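Local atomic coordinates of p24: plant transcriptional regulator PBF-2 (Solanum tuberosum, PDB entry 1L3A), a protein that binds single-stranded DNA as a homotetramer and activates transcription of the pathogenesis-related gene PR-10a upon elicitation. Residues C[153-157]-C[158-162]; C[184-188]-C[189-193]. All coordinates share one frame; numbering follows the deposited sequence.

Contact 1. Residues C[153-157]-C[158-162]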
# COMPACT_ATOMS: atom_id res chain seq x y z
N VAL C 153 -14.04 -26.57 -15.68
CA VAL C 153 -14.83 -27.30 -14.71
C VAL C 153 -15.17 -28.67 -15.29
O VAL C 153 -15.74 -28.76 -16.37
CB VAL C 153 -16.14 -26.55 -14.37
CG1 VAL C 153 -16.91 -27.29 -13.29
CG2 VAL C 153 -15.82 -25.13 -13.91
N GLN C 154 -14.79 -29.72 -14.58
CA GLN C 154 -15.06 -31.08 -15.04
C GLN C 154 -15.83 -31.88 -14.02
O GLN C 154 -15.46 -31.94 -12.85
CB GLN C 154 -13.75 -31.81 -15.36
CG GLN C 154 -12.97 -31.27 -16.54
CD GLN C 154 -11.51 -31.03 -16.19
OE1 GLN C 154 -11.19 -29.90 -15.78
NE2 GLN C 154 -10.70 -31.98 -16.30
N ASN C 155 -16.89 -32.52 -14.47
CA ASN C 155 -17.70 -33.36 -13.61
C ASN C 155 -17.96 -34.65 -14.39
O ASN C 155 -18.45 -34.61 -15.53
CB ASN C 155 -19.01 -32.67 -13.24
CG ASN C 155 -20.23 -33.46 -13.66
OD1 ASN C 155 -20.68 -33.35 -14.80
ND2 ASN C 155 -20.75 -34.27 -12.75
N LYS C 156 -17.62 -35.78 -13.79
CA LYS C 156 -17.79 -37.06 -14.44
C LYS C 156 -19.05 -37.75 -13.92
O LYS C 156 -19.44 -38.81 -14.40
CB LYS C 156 -16.57 -37.94 -14.18
CG LYS C 156 -15.24 -37.22 -14.42
CD LYS C 156 -15.10 -36.75 -15.87
CE LYS C 156 -14.91 -37.91 -16.83
NZ LYS C 156 -14.97 -37.46 -18.24
N LEU C 157 -19.67 -37.12 -12.92
CA LEU C 157 -20.90 -37.64 -12.33
C LEU C 157 -22.05 -37.32 -13.27
O LEU C 157 -23.20 -37.66 -13.00
CB LEU C 157 -21.14 -36.97 -10.97
CG LEU C 157 -19.97 -36.98 -9.98
CD1 LEU C 157 -20.36 -36.17 -8.75
CD2 LEU C 157 -19.61 -38.41 -9.60
N ILE C 158 -21.72 -36.66 -14.38
CA ILE C 158 -22.67 -36.28 -15.42
C ILE C 158 -21.95 -36.46 -16.75
O ILE C 158 -21.79 -37.58 -17.24
CB ILE C 158 -23.09 -34.79 -15.28
CG1 ILE C 158 -23.61 -34.53 -13.86
CG2 ILE C 158 -24.17 -34.44 -16.30
CD1 ILE C 158 -23.80 -33.07 -13.56
N ASN C 159 -21.51 -35.36 -17.34
CA ASN C 159 -20.80 -35.36 -18.60
C ASN C 159 -20.47 -33.90 -18.85
O ASN C 159 -20.14 -33.50 -19.97
CB ASN C 159 -21.68 -35.92 -19.73
CG ASN C 159 -20.92 -36.12 -21.04
OD1 ASN C 159 -19.93 -36.85 -21.09
ND2 ASN C 159 -21.40 -35.48 -22.10
N LEU C 160 -20.56 -33.11 -17.78
CA LEU C 160 -20.30 -31.68 -17.82
C LEU C 160 -18.82 -31.33 -17.88
O LEU C 160 -18.05 -31.66 -16.98
CB LEU C 160 -20.93 -31.00 -16.60
CG LEU C 160 -20.68 -29.50 -16.46
CD1 LEU C 160 -21.46 -28.75 -17.53
CD2 LEU C 160 -21.11 -29.05 -15.08
N ASP C 161 -18.43 -30.64 -18.95
CA ASP C 161 -17.05 -30.21 -19.12
C ASP C 161 -17.08 -28.78 -19.65
O ASP C 161 -17.01 -28.56 -20.86
CB ASP C 161 -16.31 -31.14 -20.09
CG ASP C 161 -14.85 -30.76 -20.26
OD1 ASP C 161 -14.14 -30.66 -19.25
OD2 ASP C 161 -14.42 -30.56 -21.42
N GLU C 162 -17.19 -27.83 -18.74
CA GLU C 162 -17.25 -26.42 -19.10
C GLU C 162 -15.90 -25.73 -19.13
O GLU C 162 -14.96 -26.09 -18.43
CB GLU C 162 -18.16 -25.66 -18.12
CG GLU C 162 -19.64 -25.95 -18.26
CD GLU C 162 -20.48 -25.18 -17.25
OE1 GLU C 162 -20.36 -23.93 -17.21
OE2 GLU C 162 -21.26 -25.81 -16.51
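V153 and E162 face each other as an antiparallel hydrogen-bonded pair near the end of the hairpin formed by strands 146-155 and 161-169. Their reciprocal backbone bonds make this the firm end of the contact: V153 N to E162 O, at 2.9 Å, is almost straight at 174°, whereas E162 N to V153 O, also 2.9 Å, is clearly more bent at the hydrogen. D161 CA approaches V153 O at 3.4 Å as a CA-H...O contact, and a third backbone bond joins N155 N to L160 O (2.9 Å). V153 is buried, with its CB 4.4 Å from the CB of E162 on one face of the sheet. On the other face Q154 and D161, a non-hydrogen-bonded pair, lie side by side and point the same way, their amide and carboxylate planes 81° apart. With CG of D161 anti to the backbone N (chi1 -178°), OD1 comes alongside Q154 CG, 3.0 Å away.

Beyond L160 the packing gives way to an exposed turn. The side chain of N155 reaches across it, apparently accepting a bond from L160 N through OD1, although the position of this oxygen is doubtful. The side chains of K156 and N159 start out away from the opposite segment, and L157 and I158 lie at the surface. V153 and E162 both rest against Q95 of strand 88-99, V153 also touches K134 of strand 132-140, and Q154 bonds through its backbone to R133 of that same neighbouring strand.

Contact 2. Residues C[184-188]-C[189-193]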
# COMPACT_ATOMS: atom_id res chain seq x y z
N MET C 184 -6.02 -7.79 1.30
CA MET C 184 -5.22 -8.82 1.94
C MET C 184 -5.23 -8.69 3.46
O MET C 184 -5.63 -9.62 4.16
CB MET C 184 -3.78 -8.78 1.42
CG MET C 184 -2.93 -9.95 1.90
SD MET C 184 -3.49 -11.51 1.17
CE MET C 184 -2.79 -11.34 -0.50
N PRO C 185 -4.79 -7.54 4.01
CA PRO C 185 -4.80 -7.42 5.48
C PRO C 185 -6.14 -7.70 6.14
O PRO C 185 -6.20 -8.36 7.19
CB PRO C 185 -4.29 -5.99 5.73
CG PRO C 185 -4.43 -5.29 4.40
CD PRO C 185 -4.13 -6.38 3.40
N TYR C 186 -7.23 -7.23 5.54
CA TYR C 186 -8.55 -7.48 6.09
C TYR C 186 -8.91 -8.95 6.04
O TYR C 186 -9.63 -9.44 6.91
CB TYR C 186 -9.62 -6.65 5.36
CG TYR C 186 -9.40 -5.17 5.48
CD1 TYR C 186 -8.58 -4.50 4.58
CD2 TYR C 186 -9.95 -4.45 6.53
CE1 TYR C 186 -8.30 -3.12 4.74
CE2 TYR C 186 -9.70 -3.09 6.70
CZ TYR C 186 -8.86 -2.43 5.80
OH TYR C 186 -8.54 -1.10 5.99
N LEU C 187 -8.43 -9.65 5.01
CA LEU C 187 -8.71 -11.08 4.89
C LEU C 187 -7.90 -11.85 5.94
O LEU C 187 -8.24 -12.97 6.29
CB LEU C 187 -8.33 -11.60 3.50
CG LEU C 187 -8.96 -11.01 2.24
CD1 LEU C 187 -8.49 -11.85 1.03
CD2 LEU C 187 -10.47 -11.00 2.32
N LEU C 188 -6.83 -11.25 6.42
CA LEU C 188 -5.99 -11.90 7.43
C LEU C 188 -6.45 -11.46 8.83
O LEU C 188 -6.02 -12.02 9.84
CB LEU C 188 -4.52 -11.52 7.19
CG LEU C 188 -3.87 -12.08 5.91
CD1 LEU C 188 -2.51 -11.42 5.67
CD2 LEU C 188 -3.71 -13.58 6.04
N GLY C 189 -7.32 -10.46 8.88
CA GLY C 189 -7.82 -9.95 10.14
C GLY C 189 -6.89 -8.98 10.84
O GLY C 189 -7.12 -8.61 11.98
N TRP C 190 -5.84 -8.56 10.14
CA TRP C 190 -4.86 -7.65 10.71
C TRP C 190 -5.38 -6.25 11.03
O TRP C 190 -4.74 -5.49 11.75
CB TRP C 190 -3.65 -7.57 9.78
CG TRP C 190 -2.77 -8.77 9.90
CD1 TRP C 190 -3.17 -10.06 10.14
CD2 TRP C 190 -1.34 -8.81 9.78
NE1 TRP C 190 -2.08 -10.90 10.17
CE2 TRP C 190 -0.94 -10.16 9.95
CE3 TRP C 190 -0.36 -7.84 9.54
CZ2 TRP C 190 0.39 -10.56 9.89
CZ3 TRP C 190 0.98 -8.24 9.48
CH2 TRP C 190 1.34 -9.59 9.66
N HIS C 191 -6.55 -5.92 10.48
CA HIS C 191 -7.17 -4.63 10.70
C HIS C 191 -7.79 -4.56 12.10
O HIS C 191 -7.87 -3.50 12.70
CB HIS C 191 -8.26 -4.39 9.67
CG HIS C 191 -9.31 -5.46 9.65
ND1 HIS C 191 -10.65 -5.20 9.86
CD2 HIS C 191 -9.22 -6.79 9.44
CE1 HIS C 191 -11.33 -6.33 9.78
NE2 HIS C 191 -10.49 -7.31 9.52
N THR C 192 -8.26 -5.70 12.60
CA THR C 192 -8.85 -5.71 13.93
C THR C 192 -7.75 -5.76 14.98
O THR C 192 -7.92 -5.28 16.10
CB THR C 192 -9.80 -6.91 14.12
OG1 THR C 192 -9.07 -8.14 13.95
CG2 THR C 192 -10.92 -6.85 13.10
N ALA C 193 -6.61 -6.33 14.63
CA ALA C 193 -5.50 -6.42 15.58
C ALA C 193 -4.89 -5.03 15.71
O ALA C 193 -4.73 -4.51 16.81
CB ALA C 193 -4.46 -7.41 15.09
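W190 N donates to P185 O at 3.0 Å, the outer bond of a Schellman motif that ends helix 170-188 and passes the chain directly into the short helix 190-194. The inner bond, from G189 N to Y186 O, is weak at 3.2 Å. G189 is the C-prime residue of this motif, with a positive phi of 81°, a conformation that glycine adopts readily. The same residue also serves as N-cap of the next helix: its carbonyl oxygen takes both T192 N and T192 OG1, the hydroxyl lying 2.8 Å from G189 O in the carbonyl plane.

Side chains close in on both flanks of this junction. Y186 and H191 cross at about a right angle, their ring planes inclined at 46°. H191 holds its CG between its backbone N and carbonyl carbon (chi1 57°), which turns the imidazole back over the end of the first helix and sets Y186 CD2 over one face of the imidazole, toward its rim. T192 CG2 lies against the opposite face. W190 CB packs on P185 CB, while L188 O lies at the indole edge near its plane and L188 CB packs 3.6 Å from W190 CD1.

Two other subunits pack against the junction: P185 packs on F182 and W190 on V40 of a second subunit, while Y186 packs on V194 and H191 on F197 of a third. The closest approach between the two aromatic side chains of the junction is Y186 CD2 to H191 CG, 3.3 Å.

How the contacts relate
Contacts 1 and 2 both join consecutive residues where the chain changes course, but on opposite sides of the chain's centre, their own centres about 37 Å apart. Contact 1 is a surface hairpin tip that no other subunit of the tetramer touches, and paired strand backbones supply most of its bonding, with polar side chains alongside. Contact 2 is a buried junction where one helix ends and the next begins, lined by apolar and aromatic groups, with neighbouring subunits packed around it. They share no secondary-structure element, yet are linked in sequence: strand 161-169, which leaves contact 1, runs straight into helix 170-188, whose end forms contact 2.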